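Local structure of uncharacterized HTH-type transcriptional regulator HI_0893 (Haemophilus influenzae, 3QKX) at residues 15-20 against 54-59. The protein probably acts as a TetR-family transcription factor that binds regulatory DNA through an N-terminal helix-turn-helix domain. Residues are numbered along the deposited sequence; the frame is centred on the assembly and turned at random.
Sequences SATDRL and ELLEQF
T17 and F59 meet where helical segments 15-20 and 54-59 cross at 102° between their N-to-C directions, with the segment axes 11.3 Å apart at closest approach and the CA atoms of T17 and F59 8.1 Å from each other. The two side chains meet tip to tip. With CG2 anti to the backbone N, the T17 methyl sits over the middle of the F59 ring, a CH-pi contact of 3.6 Å from CG2 to the ring centroid, 13° off the normal. On its other branch, T17 OG1 is hydrogen-bonded back to I13 O and packs 3.6 Å from L55 CD2; L56 adds a looser touch, its CD2 4.3 Å from T17 CG2. D18 comes to the ring's edge, with OD1 3.6 Å from F59 CZ and the carboxylate plane turned 69° from the ring. That buried carboxylate is satisfied beyond the contact, by a salt bridge from OD2 to R62 NH1 and a hydrogen bond between OD1 and Y109 OH. F14 and M21 of helix 6-23 also touch F59. This packs the first helix of the TetR-type DNA-binding domain against helix 52-72, which follows the predicted helix-turn-helix and leads into the C-terminal domain.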
# COMPACT_ATOMS: atom_id res chain seq x y z
N SER A 15 -14.12 -16.53 -5.57
CA SER A 15 -12.84 -16.98 -6.12
C SER A 15 -12.64 -16.49 -7.56
O SER A 15 -11.57 -16.05 -7.92
CB SER A 15 -12.78 -18.51 -6.08
OG SER A 15 -11.72 -19.02 -6.88
N ALA A 16 -13.68 -16.62 -8.37
CA ALA A 16 -13.65 -16.17 -9.75
C ALA A 16 -13.61 -14.66 -9.86
O ALA A 16 -13.06 -14.14 -10.79
CB ALA A 16 -14.88 -16.75 -10.54
N THR A 17 -14.24 -13.96 -8.92
CA THR A 17 -14.20 -12.50 -8.89
C THR A 17 -12.76 -12.01 -8.73
O THR A 17 -12.32 -11.12 -9.46
CB THR A 17 -15.07 -11.92 -7.75
OG1 THR A 17 -16.45 -12.10 -8.05
CG2 THR A 17 -14.78 -10.41 -7.57
N ASP A 18 -12.04 -12.60 -7.79
CA ASP A 18 -10.61 -12.35 -7.63
C ASP A 18 -9.85 -12.46 -8.94
O ASP A 18 -9.16 -11.52 -9.34
CB ASP A 18 -10.01 -13.33 -6.63
CG ASP A 18 -9.96 -12.79 -5.23
OD1 ASP A 18 -9.52 -11.64 -5.03
OD2 ASP A 18 -10.30 -13.56 -4.31
N ARG A 19 -10.01 -13.59 -9.63
CA ARG A 19 -9.26 -13.86 -10.86
C ARG A 19 -9.53 -12.83 -11.95
O ARG A 19 -8.60 -12.29 -12.52
CB ARG A 19 -9.58 -15.26 -11.40
CG ARG A 19 -9.04 -16.38 -10.54
CD ARG A 19 -9.22 -17.75 -11.21
NE ARG A 19 -9.89 -18.66 -10.28
CZ ARG A 19 -11.16 -19.08 -10.35
NH1 ARG A 19 -11.97 -18.80 -11.38
NH2 ARG A 19 -11.62 -19.87 -9.37
N LEU A 20 -10.80 -12.57 -12.23
CA LEU A 20 -11.18 -11.61 -13.27
C LEU A 20 -10.72 -10.19 -12.87
O LEU A 20 -10.33 -9.38 -13.72
CB LEU A 20 -12.70 -11.67 -13.56
CG LEU A 20 -13.19 -11.37 -14.98
N GLU A 54 -24.34 -5.48 -5.47
CA GLU A 54 -24.59 -6.38 -4.34
C GLU A 54 -23.54 -7.50 -4.28
O GLU A 54 -23.12 -7.91 -3.19
CB GLU A 54 -26.02 -6.98 -4.38
CG GLU A 54 -26.59 -7.35 -3.00
N LEU A 55 -23.09 -7.97 -5.46
CA LEU A 55 -21.97 -8.91 -5.56
C LEU A 55 -20.72 -8.36 -4.91
O LEU A 55 -20.18 -8.98 -4.00
CB LEU A 55 -21.67 -9.25 -7.04
CG LEU A 55 -20.78 -10.47 -7.30
CD1 LEU A 55 -21.12 -11.11 -8.67
CD2 LEU A 55 -19.32 -10.12 -7.24
N LEU A 56 -20.26 -7.20 -5.36
CA LEU A 56 -19.02 -6.63 -4.83
C LEU A 56 -19.10 -6.24 -3.34
O LEU A 56 -18.08 -6.28 -2.65
CB LEU A 56 -18.58 -5.44 -5.69
CG LEU A 56 -18.24 -5.71 -7.17
CD1 LEU A 56 -17.69 -4.42 -7.80
CD2 LEU A 56 -17.25 -6.84 -7.36
N GLU A 57 -20.29 -5.90 -2.84
CA GLU A 57 -20.51 -5.70 -1.39
C GLU A 57 -20.19 -6.95 -0.60
O GLU A 57 -19.37 -6.92 0.32
CB GLU A 57 -21.96 -5.26 -1.08
CG GLU A 57 -22.32 -3.83 -1.49
CD GLU A 57 -23.37 -3.18 -0.58
OE1 GLU A 57 -23.06 -2.90 0.61
OE2 GLU A 57 -24.50 -2.91 -1.05
N GLN A 58 -20.85 -8.06 -0.95
CA GLN A 58 -20.65 -9.34 -0.25
C GLN A 58 -19.21 -9.84 -0.40
O GLN A 58 -18.64 -10.41 0.54
CB GLN A 58 -21.64 -10.40 -0.73
CG GLN A 58 -23.09 -10.17 -0.25
CD GLN A 58 -24.06 -11.28 -0.69
OE1 GLN A 58 -23.72 -12.47 -0.68
NE2 GLN A 58 -25.28 -10.88 -1.07
N PHE A 59 -18.62 -9.61 -1.58
CA PHE A 59 -17.23 -9.95 -1.84
C PHE A 59 -16.30 -9.22 -0.87
O PHE A 59 -15.40 -9.84 -0.31
CB PHE A 59 -16.88 -9.59 -3.28
CG PHE A 59 -15.43 -9.82 -3.64
CD1 PHE A 59 -14.96 -11.10 -3.92
CD2 PHE A 59 -14.55 -8.76 -3.74
CE1 PHE A 59 -13.64 -11.31 -4.29
CE2 PHE A 59 -13.22 -8.97 -4.09
CZ PHE A 59 -12.77 -10.26 -4.38